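Local coordinates for protein Beta/alpha-amylase (Paenibacillus polymyxa, PDB 3VOC) that removes successive maltose units from the non-reducing ends of starch-type polysaccharides, using the family 14 beta-amylase domain of a longer secreted precursor, at residues A15-W20 against W57-T62; T39-W44 against I77-K82; K73-I78 against I150-Y155; N118-S123 against G159-L164. All coordinates share one frame; numbering follows the deposited sequence.

Contact 1 of 4, residues A15-W20 against W57-T62; sequences AKINDW and WSYYKT
On the outside of the TIM barrel, the loop running from strand 7-11 into helix 20-32 packs against the first turn of helix 58-69. Three residues carry most of the contact: Tyr59 and Thr62, on the same side of helix 58-69, and Trp20 at the start of helix 20-32. Tyr59 swings out with CG anti to its backbone N (chi1 168°), which sends the ring across to the loop. There Tyr59 OH accepts a bond of 2.9 Å from the backbone N of Ile17, almost perfectly straight at 176° and entering near the plane of the ring. Ile17 CG1 also lies against that hydroxyl, 3.3 Å from Tyr59 OH. The extended chain of Lys16 slides past the ring in the opposite direction, its CG 3.6 Å from Tyr59 CE1 and its CE 3.9 Å from Tyr59 CD1. Trp20 meets the same stretch of ring obliquely, with CZ2 3.6 Å from Tyr59 CE1 and the two planes inclined at 55°. An alanine in place of Tyr59 would probably cost Ile17 N its straight bond and leave Lys16 and Trp20 without the ring they pack on. The indole is itself sandwiched: Ile17 CG2 sits over one face, and over the opposite one Thr62 CG2 makes a CH-pi contact, 3.6 Å from Trp20 CZ2. Thr62 is held in that rotation by its hydroxyl, which turns back into its own helix, where Thr62 OG1 donates to Ser58 O at 3.1 Å.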
loop_
_atom_site.group_PDB
_atom_site.type_symbol
_atom_site.label_atom_id
_atom_site.label_comp_id
_atom_site.label_asym_id
_atom_site.label_seq_id
_atom_site.Cartn_x
_atom_site.Cartn_y
_atom_site.Cartn_z
ATOM N N ALA A 15 7.772 6.777 14.917
ATOM C CA ALA A 15 8.134 6.294 16.259
ATOM C C ALA A 15 6.965 6.332 17.243
ATOM O O ALA A 15 6.164 7.267 17.229
ATOM C CB ALA A 15 9.323 7.122 16.820
ATOM N N LYS A 16 6.866 5.307 18.089
ATOM C CA LYS A 16 5.827 5.253 19.113
ATOM C C LYS A 16 5.880 6.528 19.939
ATOM O O LYS A 16 6.970 7.026 20.244
ATOM C CB LYS A 16 6.034 4.039 20.014
ATOM C CG LYS A 16 4.905 3.807 20.997
ATOM C CD LYS A 16 5.297 2.720 21.984
ATOM C CE LYS A 16 4.380 2.697 23.194
ATOM N NZ LYS A 16 4.948 1.813 24.261
ATOM N N ILE A 17 4.715 7.078 20.261
ATOM C CA ILE A 17 4.662 8.306 21.033
ATOM C C ILE A 17 5.105 8.012 22.461
ATOM O O ILE A 17 4.478 7.216 23.147
ATOM C CB ILE A 17 3.235 8.915 21.099
ATOM C CG1 ILE A 17 2.613 9.066 19.696
ATOM C CG2 ILE A 17 3.259 10.244 21.883
ATOM C CD1 ILE A 17 3.322 10.039 18.814
ATOM N N ASN A 18 6.176 8.661 22.894
ATOM C CA ASN A 18 6.625 8.540 24.276
ATOM C C ASN A 18 6.580 9.869 25.041
ATOM O O ASN A 18 6.860 9.909 26.232
ATOM C CB ASN A 18 8.033 7.920 24.339
ATOM C CG ASN A 18 9.110 8.851 23.792
ATOM O OD1 ASN A 18 8.845 9.705 22.931
ATOM N ND2 ASN A 18 10.334 8.701 24.298
ATOM N N ASP A 19 6.239 10.951 24.352
ATOM C CA ASP A 19 6.044 12.246 24.986
ATOM C C ASP A 19 4.698 12.780 24.517
ATOM O O ASP A 19 4.604 13.414 23.462
ATOM C CB ASP A 19 7.183 13.186 24.590
ATOM C CG ASP A 19 7.070 14.571 25.224
ATOM O OD1 ASP A 19 6.011 14.922 25.787
ATOM O OD2 ASP A 19 8.056 15.322 25.121
ATOM N N TRP A 20 3.655 12.524 25.307
ATOM C CA TRP A 20 2.301 12.892 24.903
ATOM C C TRP A 20 2.052 14.398 24.874
ATOM O O TRP A 20 1.265 14.890 24.060
ATOM C CB TRP A 20 1.267 12.190 25.785
ATOM C CG TRP A 20 1.215 10.736 25.474
ATOM C CD1 TRP A 20 1.814 9.722 26.170
ATOM C CD2 TRP A 20 0.571 10.135 24.350
ATOM N NE1 TRP A 20 1.556 8.516 25.555
ATOM C CE2 TRP A 20 0.802 8.742 24.432
ATOM C CE3 TRP A 20 -0.189 10.639 23.276
ATOM C CZ2 TRP A 20 0.302 7.839 23.478
ATOM C CZ3 TRP A 20 -0.684 9.747 22.324
ATOM C CH2 TRP A 20 -0.436 8.353 22.436
ATOM N N TRP A 57 -5.238 -2.715 22.722
ATOM C CA TRP A 57 -5.572 -1.495 21.995
ATOM C C TRP A 57 -5.285 -0.231 22.799
ATOM O O TRP A 57 -5.567 0.870 22.316
ATOM C CB TRP A 57 -7.053 -1.507 21.575
ATOM C CG TRP A 57 -7.401 -2.596 20.597
ATOM C CD1 TRP A 57 -8.080 -3.752 20.865
ATOM C CD2 TRP A 57 -7.095 -2.631 19.196
ATOM N NE1 TRP A 57 -8.228 -4.495 19.718
ATOM C CE2 TRP A 57 -7.632 -3.828 18.680
ATOM C CE3 TRP A 57 -6.443 -1.752 18.321
ATOM C CZ2 TRP A 57 -7.520 -4.181 17.329
ATOM C CZ3 TRP A 57 -6.331 -2.098 16.986
ATOM C CH2 TRP A 57 -6.863 -3.303 16.501
ATOM N N SER A 58 -4.726 -0.370 24.010
ATOM C CA SER A 58 -4.676 0.774 24.950
ATOM C C SER A 58 -3.865 1.962 24.413
ATOM O O SER A 58 -4.287 3.106 24.519
ATOM C CB SER A 58 -4.176 0.361 26.346
ATOM O OG SER A 58 -2.872 -0.195 26.286
ATOM N N TYR A 59 -2.717 1.689 23.813
ATOM C CA TYR A 59 -1.931 2.767 23.202
ATOM C C TYR A 59 -2.715 3.536 22.119
ATOM O O TYR A 59 -2.646 4.768 22.042
ATOM C CB TYR A 59 -0.614 2.224 22.655
ATOM C CG TYR A 59 0.135 3.194 21.762
ATOM C CD1 TYR A 59 0.916 4.210 22.308
ATOM C CD2 TYR A 59 0.085 3.072 20.367
ATOM C CE1 TYR A 59 1.619 5.102 21.487
ATOM C CE2 TYR A 59 0.798 3.944 19.539
ATOM C CZ TYR A 59 1.562 4.956 20.107
ATOM O OH TYR A 59 2.261 5.827 19.296
ATOM N N TYR A 60 -3.455 2.824 21.281
ATOM C CA TYR A 60 -4.205 3.501 20.230
ATOM C C TYR A 60 -5.457 4.204 20.727
ATOM O O TYR A 60 -5.895 5.175 20.128
ATOM C CB TYR A 60 -4.494 2.571 19.048
ATOM C CG TYR A 60 -3.251 2.340 18.241
ATOM C CD1 TYR A 60 -2.697 3.379 17.486
ATOM C CD2 TYR A 60 -2.590 1.089 18.254
ATOM C CE1 TYR A 60 -1.533 3.184 16.748
ATOM C CE2 TYR A 60 -1.411 0.880 17.496
ATOM C CZ TYR A 60 -0.897 1.938 16.754
ATOM O OH TYR A 60 0.250 1.791 16.005
ATOM N N LYS A 61 -6.018 3.735 21.835
ATOM C CA LYS A 61 -7.111 4.471 22.472
ATOM C C LYS A 61 -6.556 5.792 23.022
ATOM O O LYS A 61 -7.157 6.848 22.839
ATOM C CB LYS A 61 -7.788 3.631 23.559
ATOM C CG LYS A 61 -8.810 2.636 23.008
ATOM C CD LYS A 61 -9.188 1.583 24.036
ATOM C CE LYS A 61 -10.320 0.667 23.505
ATOM N NZ LYS A 61 -10.358 -0.664 24.237
ATOM N N THR A 62 -5.377 5.743 23.639
ATOM C CA THR A 62 -4.707 6.972 24.090
ATOM C C THR A 62 -4.422 7.927 22.924
ATOM O O THR A 62 -4.661 9.141 23.018
ATOM C CB THR A 62 -3.398 6.651 24.832
ATOM O OG1 THR A 62 -3.680 5.762 25.922
ATOM C CG2 THR A 62 -2.754 7.926 25.375
#

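Contact 2 of 4, residues T39-W44 against I77-K82; sequences TTDVWW and IISTHK
Ser79 O is gripped by two backbone donors: Trp44 N, from the first residue past the end of the neighbouring strand 37-43, at 2.9 Å and nearly straight (170°), and more weakly His81 N, which closes an inverse gamma turn centred on Thr80. The Trp44 bond is the last rung of a parallel ladder. Below it, Ser79 N donates to Val42 O at 2.8 Å, Val42 N points nearly along the C=O axis of Ile77 O, and Ile77 N reaches Thr40 O. On the face bearing Asp41, Ile77, Trp43 and Ser79 the side chains add a short bond of 2.5 Å, Ser79 OG donating to the anti lone pair of Asp41 OD1. This helps to fix the rotation of a carboxylate that, by similarity, binds substrate, and would probably stabilise its charged form. Trp43 offers its own face to Asp41 CB and Ser79 CB, while His81 O approaches its edge in plane, 3.4 Å from Trp43 CE3. The same end of the indole points toward the face of the His81 ring in an offset edge-to-face pair, Trp43 CZ3 lying 3.5 Å from His81 NE2 with the planes at 69°. His81 is a second substrate residue by similarity, and its ND1 bonds Ser157 OG. The two segments thus probably form part of the wall of the substrate pocket at the C-terminal ends of the TIM-barrel strands. Outside it, Val42 rests on Tyr60 of helix 58-69, Ile78 and Thr80 pack on helix 127-144, and strands 7-11 and 153-156 continue the sheet beyond the two.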
loop_
_atom_site.group_PDB
_atom_site.type_symbol
_atom_site.label_atom_id
_atom_site.label_comp_id
_atom_site.label_asym_id
_atom_site.label_seq_id
_atom_site.Cartn_x
_atom_site.Cartn_y
_atom_site.Cartn_z
ATOM N N THR A 39 -3.758 10.786 10.044
ATOM C CA THR A 39 -3.697 9.370 9.617
ATOM C C THR A 39 -2.601 8.621 10.405
ATOM O O THR A 39 -1.543 9.180 10.722
ATOM C CB THR A 39 -3.497 9.174 8.094
ATOM O OG1 THR A 39 -2.133 9.449 7.758
ATOM C CG2 THR A 39 -4.428 10.110 7.274
ATOM N N THR A 40 -2.871 7.356 10.728
ATOM C CA THR A 40 -2.064 6.662 11.730
ATOM C C THR A 40 -1.899 5.195 11.374
ATOM O O THR A 40 -2.889 4.479 11.251
ATOM C CB THR A 40 -2.748 6.724 13.118
ATOM O OG1 THR A 40 -2.961 8.091 13.494
ATOM C CG2 THR A 40 -1.897 6.004 14.197
ATOM N N ASP A 41 -0.653 4.745 11.220
ATOM C CA ASP A 41 -0.383 3.316 11.198
ATOM C C ASP A 41 -0.793 2.691 12.528
ATOM O O ASP A 41 -0.237 3.033 13.579
ATOM C CB ASP A 41 1.089 3.023 10.941
ATOM C CG ASP A 41 1.433 3.022 9.464
ATOM O OD1 ASP A 41 0.746 2.350 8.673
ATOM O OD2 ASP A 41 2.409 3.686 9.101
ATOM N N VAL A 42 -1.790 1.812 12.474
ATOM C CA VAL A 42 -2.212 1.025 13.653
ATOM C C VAL A 42 -1.537 -0.322 13.469
ATOM O O VAL A 42 -2.040 -1.207 12.750
ATOM C CB VAL A 42 -3.756 0.956 13.776
ATOM C CG1 VAL A 42 -4.198 0.182 15.021
ATOM C CG2 VAL A 42 -4.350 2.387 13.800
ATOM N N TRP A 43 -0.348 -0.444 14.066
ATOM C CA TRP A 43 0.535 -1.593 13.793
ATOM C C TRP A 43 -0.017 -2.921 14.341
ATOM O O TRP A 43 -0.273 -3.053 15.541
ATOM C CB TRP A 43 1.940 -1.344 14.372
ATOM C CG TRP A 43 2.655 -0.223 13.699
ATOM C CD1 TRP A 43 2.889 1.017 14.201
ATOM C CD2 TRP A 43 3.206 -0.235 12.374
ATOM N NE1 TRP A 43 3.561 1.780 13.276
ATOM C CE2 TRP A 43 3.765 1.038 12.145
ATOM C CE3 TRP A 43 3.270 -1.201 11.356
ATOM C CZ2 TRP A 43 4.387 1.387 10.932
ATOM C CZ3 TRP A 43 3.898 -0.860 10.146
ATOM C CH2 TRP A 43 4.449 0.427 9.948
ATOM N N TRP A 44 -0.171 -3.913 13.470
ATOM C CA TRP A 44 -0.565 -5.245 13.923
ATOM C C TRP A 44 0.321 -5.742 15.074
ATOM O O TRP A 44 -0.176 -6.310 16.068
ATOM C CB TRP A 44 -0.527 -6.233 12.755
ATOM C CG TRP A 44 -1.356 -7.481 12.987
ATOM C CD1 TRP A 44 -2.228 -7.731 14.046
ATOM C CD2 TRP A 44 -1.433 -8.622 12.128
ATOM N NE1 TRP A 44 -2.809 -8.963 13.882
ATOM C CE2 TRP A 44 -2.345 -9.529 12.718
ATOM C CE3 TRP A 44 -0.816 -8.968 10.905
ATOM C CZ2 TRP A 44 -2.646 -10.764 12.137
ATOM C CZ3 TRP A 44 -1.129 -10.174 10.323
ATOM C CH2 TRP A 44 -2.037 -11.070 10.941
ATOM N N ILE A 77 -5.067 3.429 9.869
ATOM C CA ILE A 77 -4.642 2.477 8.863
ATOM C C ILE A 77 -4.459 1.178 9.641
ATOM O O ILE A 77 -3.657 1.126 10.566
ATOM C CB ILE A 77 -3.288 2.872 8.210
ATOM C CG1 ILE A 77 -3.359 4.310 7.643
ATOM C CG2 ILE A 77 -2.903 1.837 7.123
ATOM C CD1 ILE A 77 -1.965 5.021 7.463
ATOM N N ILE A 78 -5.212 0.143 9.288
ATOM C CA ILE A 78 -5.014 -1.153 9.945
ATOM C C ILE A 78 -3.761 -1.819 9.336
ATOM O O ILE A 78 -3.809 -2.473 8.289
ATOM C CB ILE A 78 -6.259 -2.045 9.870
ATOM C CG1 ILE A 78 -7.517 -1.260 10.293
ATOM C CG2 ILE A 78 -6.046 -3.320 10.733
ATOM C CD1 ILE A 78 -7.436 -0.600 11.703
ATOM N N SER A 79 -2.631 -1.609 9.992
ATOM C CA SER A 79 -1.332 -1.862 9.364
ATOM C C SER A 79 -0.823 -3.275 9.648
ATOM O O SER A 79 -0.053 -3.491 10.588
ATOM C CB SER A 79 -0.325 -0.818 9.832
ATOM O OG SER A 79 -0.741 0.449 9.377
ATOM N N THR A 80 -1.298 -4.212 8.828
ATOM C CA THR A 80 -0.929 -5.623 8.865
ATOM C C THR A 80 0.374 -5.823 8.056
ATOM O O THR A 80 0.484 -6.706 7.176
ATOM C CB THR A 80 -2.051 -6.455 8.248
ATOM O OG1 THR A 80 -2.441 -5.855 7.010
ATOM C CG2 THR A 80 -3.281 -6.489 9.181
ATOM N N HIS A 81 1.354 -4.967 8.326
ATOM C CA HIS A 81 2.661 -5.115 7.707
ATOM C C HIS A 81 3.740 -4.783 8.724
ATOM O O HIS A 81 3.450 -4.230 9.785
ATOM C CB HIS A 81 2.784 -4.267 6.427
ATOM C CG HIS A 81 2.543 -2.802 6.630
ATOM N ND1 HIS A 81 1.282 -2.248 6.638
ATOM C CD2 HIS A 81 3.407 -1.770 6.781
ATOM C CE1 HIS A 81 1.378 -0.942 6.809
ATOM N NE2 HIS A 81 2.658 -0.627 6.901
ATOM N N LYS A 82 4.973 -5.161 8.402
ATOM C CA LYS A 82 6.115 -4.970 9.276
ATOM C C LYS A 82 6.715 -3.592 9.047
ATOM O O LYS A 82 6.711 -3.097 7.916
ATOM C CB LYS A 82 7.156 -6.075 8.991
ATOM C CG LYS A 82 8.565 -5.803 9.519
ATOM C CD LYS A 82 9.405 -7.091 9.591
ATOM C CE LYS A 82 9.748 -7.648 8.221
ATOM N NZ LYS A 82 10.743 -8.774 8.338
#

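Contact 3 of 4, residues K73-I78 against I150-Y155; sequences KWVPII and IIPKIY
Three backbone bonds join the third strand of the barrel to the fourth and to the turn that leads into it, in two separate places. At the start, Trp74 N donates to Ile150 O at 2.8 Å, in the carbonyl plane. Further along, Tyr155 N gives an equally straight bond to Pro76 O at 2.9 Å, and Ile78 N reaches Tyr155 O at 3.0 Å from above the carbonyl plane. Between them the ladder is interrupted, because neither Pro76 nor Pro152 has an N-H to offer. Trp74 O receives a CA-H contact from Ile151 instead, CA lying 3.4 Å away. Lys153 O is buried with no partner in the model, with Val75 CG1 at 3.4 Å and Pro76 CD facing it. Apolar contacts fill the gap: the side chains of Val75 and Pro152 cross at about a right angle, with Val75 CG2 3.7 Å from Pro152 CG, and Val75 CG1 meets Tyr155 CE2 at 3.8 Å. Ile77 CG1 touches the edge of the Tyr155 ring in plane. The polar ends find partners elsewhere, Lys153 NZ in Asn357 and a salt bridge to Asp318, Trp74 NE1 in Thr40 OG1. Strand 37-43 flanks strand 73-79, while Trp74 packs on helix 58-69, and Pro76 and Ile78 on helix 127-144.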
loop_
_atom_site.group_PDB
_atom_site.type_symbol
_atom_site.label_atom_id
_atom_site.label_comp_id
_atom_site.label_asym_id
_atom_site.label_seq_id
_atom_site.Cartn_x
_atom_site.Cartn_y
_atom_site.Cartn_z
ATOM N N LYS A 73 -10.123 14.899 13.419
ATOM C CA LYS A 73 -10.555 13.552 13.053
ATOM C C LYS A 73 -9.383 12.581 13.077
ATOM O O LYS A 73 -8.215 12.990 13.002
ATOM C CB LYS A 73 -11.197 13.521 11.659
ATOM C CG LYS A 73 -12.444 14.366 11.508
ATOM C CD LYS A 73 -13.334 14.320 12.721
ATOM C CE LYS A 73 -14.568 15.197 12.507
ATOM N NZ LYS A 73 -15.449 14.550 11.512
ATOM N N TRP A 74 -9.711 11.291 13.188
ATOM C CA TRP A 74 -8.699 10.223 13.211
ATOM C C TRP A 74 -8.922 9.210 12.096
ATOM O O TRP A 74 -9.994 8.636 11.992
ATOM C CB TRP A 74 -8.716 9.488 14.552
ATOM C CG TRP A 74 -7.507 8.577 14.761
ATOM C CD1 TRP A 74 -6.180 8.906 14.580
ATOM C CD2 TRP A 74 -7.518 7.209 15.206
ATOM N NE1 TRP A 74 -5.376 7.827 14.882
ATOM C CE2 TRP A 74 -6.168 6.778 15.275
ATOM C CE3 TRP A 74 -8.537 6.308 15.562
ATOM C CZ2 TRP A 74 -5.811 5.477 15.676
ATOM C CZ3 TRP A 74 -8.178 5.012 15.969
ATOM C CH2 TRP A 74 -6.833 4.610 16.013
ATOM N N VAL A 75 -7.905 8.989 11.267
ATOM C CA VAL A 75 -8.021 8.015 10.179
ATOM C C VAL A 75 -7.041 6.885 10.425
ATOM O O VAL A 75 -5.837 7.025 10.171
ATOM C CB VAL A 75 -7.807 8.643 8.786
ATOM C CG1 VAL A 75 -7.836 7.551 7.677
ATOM C CG2 VAL A 75 -8.868 9.723 8.526
ATOM N N PRO A 76 -7.543 5.760 10.951
ATOM C CA PRO A 76 -6.664 4.638 11.245
ATOM C C PRO A 76 -6.327 3.846 9.976
ATOM O O PRO A 76 -7.185 3.674 9.106
ATOM C CB PRO A 76 -7.512 3.792 12.191
ATOM C CG PRO A 76 -8.914 4.014 11.684
ATOM C CD PRO A 76 -8.949 5.470 11.290
ATOM N N ILE A 77 -5.067 3.429 9.869
ATOM C CA ILE A 77 -4.642 2.477 8.863
ATOM C C ILE A 77 -4.459 1.178 9.641
ATOM O O ILE A 77 -3.657 1.126 10.566
ATOM C CB ILE A 77 -3.288 2.872 8.210
ATOM C CG1 ILE A 77 -3.359 4.310 7.643
ATOM C CG2 ILE A 77 -2.903 1.837 7.123
ATOM C CD1 ILE A 77 -1.965 5.021 7.463
ATOM N N ILE A 78 -5.212 0.143 9.288
ATOM C CA ILE A 78 -5.014 -1.153 9.945
ATOM C C ILE A 78 -3.761 -1.819 9.336
ATOM O O ILE A 78 -3.809 -2.473 8.289
ATOM C CB ILE A 78 -6.259 -2.045 9.870
ATOM C CG1 ILE A 78 -7.517 -1.260 10.293
ATOM C CG2 ILE A 78 -6.046 -3.320 10.733
ATOM C CD1 ILE A 78 -7.436 -0.600 11.703
ATOM N N ILE A 150 -15.443 10.401 15.406
ATOM C CA ILE A 150 -14.173 11.019 15.001
ATOM C C ILE A 150 -13.458 10.314 13.840
ATOM O O ILE A 150 -12.435 10.811 13.354
ATOM C CB ILE A 150 -13.207 11.225 16.192
ATOM C CG1 ILE A 150 -12.553 9.900 16.601
ATOM C CG2 ILE A 150 -13.942 11.952 17.359
ATOM C CD1 ILE A 150 -11.275 10.066 17.421
ATOM N N ILE A 151 -13.981 9.166 13.409
ATOM C CA ILE A 151 -13.352 8.381 12.333
ATOM C C ILE A 151 -14.136 8.583 11.030
ATOM O O ILE A 151 -15.238 8.065 10.879
ATOM C CB ILE A 151 -13.237 6.882 12.708
ATOM C CG1 ILE A 151 -12.344 6.699 13.941
ATOM C CG2 ILE A 151 -12.699 6.050 11.520
ATOM C CD1 ILE A 151 -12.309 5.279 14.478
ATOM N N PRO A 152 -13.577 9.360 10.088
ATOM C CA PRO A 152 -14.313 9.658 8.857
ATOM C C PRO A 152 -14.019 8.696 7.710
ATOM O O PRO A 152 -14.699 8.737 6.684
ATOM C CB PRO A 152 -13.791 11.043 8.486
ATOM C CG PRO A 152 -12.359 11.023 8.953
ATOM C CD PRO A 152 -12.325 10.136 10.182
ATOM N N LYS A 153 -13.020 7.841 7.892
ATOM C CA LYS A 153 -12.491 7.010 6.818
ATOM C C LYS A 153 -11.550 6.008 7.463
ATOM O O LYS A 153 -10.928 6.303 8.494
ATOM C CB LYS A 153 -11.750 7.893 5.800
ATOM C CG LYS A 153 -11.231 7.163 4.578
ATOM C CD LYS A 153 -11.191 8.092 3.377
ATOM C CE LYS A 153 -11.308 7.273 2.071
ATOM N NZ LYS A 153 -11.528 8.119 0.869
ATOM N N ILE A 154 -11.460 4.813 6.890
ATOM C CA ILE A 154 -10.527 3.788 7.391
ATOM C C ILE A 154 -9.675 3.262 6.242
ATOM O O ILE A 154 -10.210 3.022 5.161
ATOM C CB ILE A 154 -11.290 2.600 8.049
ATOM C CG1 ILE A 154 -12.135 3.109 9.235
ATOM C CG2 ILE A 154 -10.305 1.499 8.492
ATOM C CD1 ILE A 154 -13.160 2.108 9.806
ATOM N N TYR A 155 -8.367 3.083 6.480
ATOM C CA TYR A 155 -7.485 2.493 5.463
ATOM C C TYR A 155 -7.133 1.048 5.791
ATOM O O TYR A 155 -7.003 0.676 6.969
ATOM C CB TYR A 155 -6.193 3.323 5.256
ATOM C CG TYR A 155 -6.432 4.680 4.586
ATOM C CD1 TYR A 155 -7.334 4.812 3.519
ATOM C CD2 TYR A 155 -5.759 5.829 5.015
ATOM C CE1 TYR A 155 -7.577 6.067 2.909
ATOM C CE2 TYR A 155 -5.981 7.078 4.407
ATOM C CZ TYR A 155 -6.888 7.192 3.351
ATOM O OH TYR A 155 -7.125 8.430 2.747
#

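Contact 4 of 4, residues N118-S123 against G159-L164; sequences NSEALS and GPSGEL
The active-site pocket of the beta-amylase domain is bordered here by two loops, one of which holds Glu163, the predicted proton donor. They meet through Glu120 and Pro160, whose side chains cross at about a right angle, with Glu120 OE2 3.6 Å from Pro160 CB. Two waters link the same oxygen to the next residue. Both donate to Glu120 OE2; one accepts from Ser161 N at 2.7 Å, and the other lies 2.7 Å from Ser161 OG. Asn118 holds the other oxygen of the carboxylate: its ND2 donates to the anti lone pair of Glu120 OE1 at 3.0 Å. Asn118 OD1 meanwhile accepts from Glu120 N at 2.9 Å, making an Asx turn, so one amide group holds both ends of the glutamate. An alanine at Glu120 would remove the carboxylate, and is likely to lose the water bridges to Ser161 and the packing on Pro160 CB. In this TIM barrel the loop 159-164 follows strand 153-156, and the 118-123 loop leads into helix 127-144. Ala121 CB rests against the Gly159-Pro160 peptide, 3.9 Å from Gly159 C. Glu163 OE1 is salt-bridged to Arg165 and hydrogen-bonded to Ser281 OG, neighbours that would probably influence the ionisation of the carboxylate.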
loop_
_atom_site.group_PDB
_atom_site.type_symbol
_atom_site.label_atom_id
_atom_site.label_comp_id
_atom_site.label_asym_id
_atom_site.label_seq_id
_atom_site.Cartn_x
_atom_site.Cartn_y
_atom_site.Cartn_z
ATOM N N ASN A 118 11.021 -12.947 2.279
ATOM C CA ASN A 118 10.569 -11.653 2.807
ATOM C C ASN A 118 9.298 -11.865 3.635
ATOM O O ASN A 118 8.417 -12.623 3.237
ATOM C CB ASN A 118 10.394 -10.648 1.644
ATOM C CG ASN A 118 9.796 -9.296 2.082
ATOM O OD1 ASN A 118 8.661 -9.238 2.550
ATOM N ND2 ASN A 118 10.546 -8.204 1.872
ATOM N N SER A 119 9.231 -11.239 4.812
ATOM C CA SER A 119 8.070 -11.385 5.705
ATOM C C SER A 119 7.478 -10.020 6.081
ATOM O O SER A 119 7.009 -9.831 7.192
ATOM C CB SER A 119 8.483 -12.152 6.966
ATOM O OG SER A 119 9.478 -11.410 7.654
ATOM N N GLU A 120 7.500 -9.067 5.148
ATOM C CA GLU A 120 6.932 -7.726 5.389
ATOM C C GLU A 120 5.423 -7.739 5.601
ATOM O O GLU A 120 4.875 -6.859 6.257
ATOM C CB GLU A 120 7.244 -6.801 4.219
ATOM C CG GLU A 120 8.653 -6.232 4.198
ATOM C CD GLU A 120 8.776 -5.198 3.104
ATOM O OE1 GLU A 120 9.121 -5.593 1.962
ATOM O OE2 GLU A 120 8.464 -4.016 3.362
ATOM N N ALA A 121 4.746 -8.725 5.022
ATOM C CA ALA A 121 3.315 -8.918 5.238
ATOM C C ALA A 121 3.026 -10.374 4.939
ATOM O O ALA A 121 3.829 -11.039 4.267
ATOM C CB ALA A 121 2.500 -7.999 4.318
ATOM N N LEU A 122 1.886 -10.870 5.426
ATOM C CA LEU A 122 1.474 -12.241 5.117
ATOM C C LEU A 122 1.167 -12.373 3.644
ATOM O O LEU A 122 0.608 -11.457 3.045
ATOM C CB LEU A 122 0.228 -12.628 5.920
ATOM C CG LEU A 122 0.374 -12.667 7.440
ATOM C CD1 LEU A 122 -0.970 -13.021 8.058
ATOM C CD2 LEU A 122 1.428 -13.706 7.815
ATOM N N SER A 123 1.536 -13.505 3.050
ATOM C CA SER A 123 1.174 -13.756 1.660
ATOM C C SER A 123 -0.332 -13.907 1.540
ATOM O O SER A 123 -0.937 -14.593 2.367
ATOM C CB SER A 123 1.823 -15.053 1.160
ATOM O OG SER A 123 1.384 -15.356 -0.158
ATOM N N GLY A 159 -0.468 -4.920 1.763
ATOM C CA GLY A 159 0.836 -5.591 1.690
ATOM C C GLY A 159 1.960 -4.741 2.260
ATOM O O GLY A 159 1.708 -3.846 3.087
ATOM N N PRO A 160 3.209 -5.029 1.846
ATOM C CA PRO A 160 4.384 -4.337 2.379
ATOM C C PRO A 160 4.211 -2.829 2.344
ATOM O O PRO A 160 3.660 -2.267 1.373
ATOM C CB PRO A 160 5.512 -4.763 1.434
ATOM C CG PRO A 160 5.041 -6.131 0.883
ATOM C CD PRO A 160 3.564 -5.990 0.776
ATOM N N SER A 161 4.674 -2.180 3.407
ATOM C CA SER A 161 4.568 -0.713 3.546
ATOM C C SER A 161 3.155 -0.156 3.373
ATOM O O SER A 161 2.987 0.996 2.968
ATOM C CB SER A 161 5.558 0.001 2.605
ATOM O OG SER A 161 6.895 -0.268 3.011
ATOM N N GLY A 162 2.144 -0.953 3.699
ATOM C CA GLY A 162 0.761 -0.516 3.581
ATOM C C GLY A 162 0.235 -0.399 2.156
ATOM O O GLY A 162 -0.781 0.256 1.921
ATOM N N GLU A 163 0.900 -1.066 1.214
ATOM C CA GLU A 163 0.561 -0.957 -0.194
ATOM C C GLU A 163 0.161 -2.293 -0.777
ATOM O O GLU A 163 0.745 -3.323 -0.445
ATOM C CB GLU A 163 1.765 -0.397 -0.956
ATOM C CG GLU A 163 2.126 1.013 -0.509
ATOM C CD GLU A 163 3.418 1.529 -1.147
ATOM O OE1 GLU A 163 4.248 0.716 -1.632
ATOM O OE2 GLU A 163 3.585 2.764 -1.175
ATOM N N LEU A 164 -0.832 -2.291 -1.656
ATOM C CA LEU A 164 -1.198 -3.526 -2.331
ATOM C C LEU A 164 -0.157 -3.831 -3.409
ATOM O O LEU A 164 -0.276 -3.390 -4.565
ATOM C CB LEU A 164 -2.618 -3.443 -2.912
ATOM C CG LEU A 164 -3.179 -4.663 -3.649
ATOM C CD1 LEU A 164 -3.678 -5.738 -2.667
ATOM C CD2 LEU A 164 -4.318 -4.249 -4.577
HETATM O O HOH W 1 6.237 -3.523 5.202
HETATM O O HOH W 2 8.559 -1.981 1.672
#

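Overall arrangement
From the N terminus, contact 1 closes the first loop, tying the approach to helix 20-32 to helix 58-69. Contact 2 opens inside it, on strand 37-43, and ends beyond it, so the two cross; Tyr60 OH meets both Asp41 O and Trp43 N at the junction. Contact 3 begins on the strand where contact 2 ends, shares Ile77 and Ile78 with it, and carries the sheet on to strand 153-156, making 37-43, 73-79 and 153-156 consecutive staves of the barrel. Contact 4 crosses contact 3 in turn, joining loops above the barrel's C-terminal rim, where Lys82 N bonds Glu120 O. Contacts 1 and 4 lie apart, their centres about 23 Å from each other.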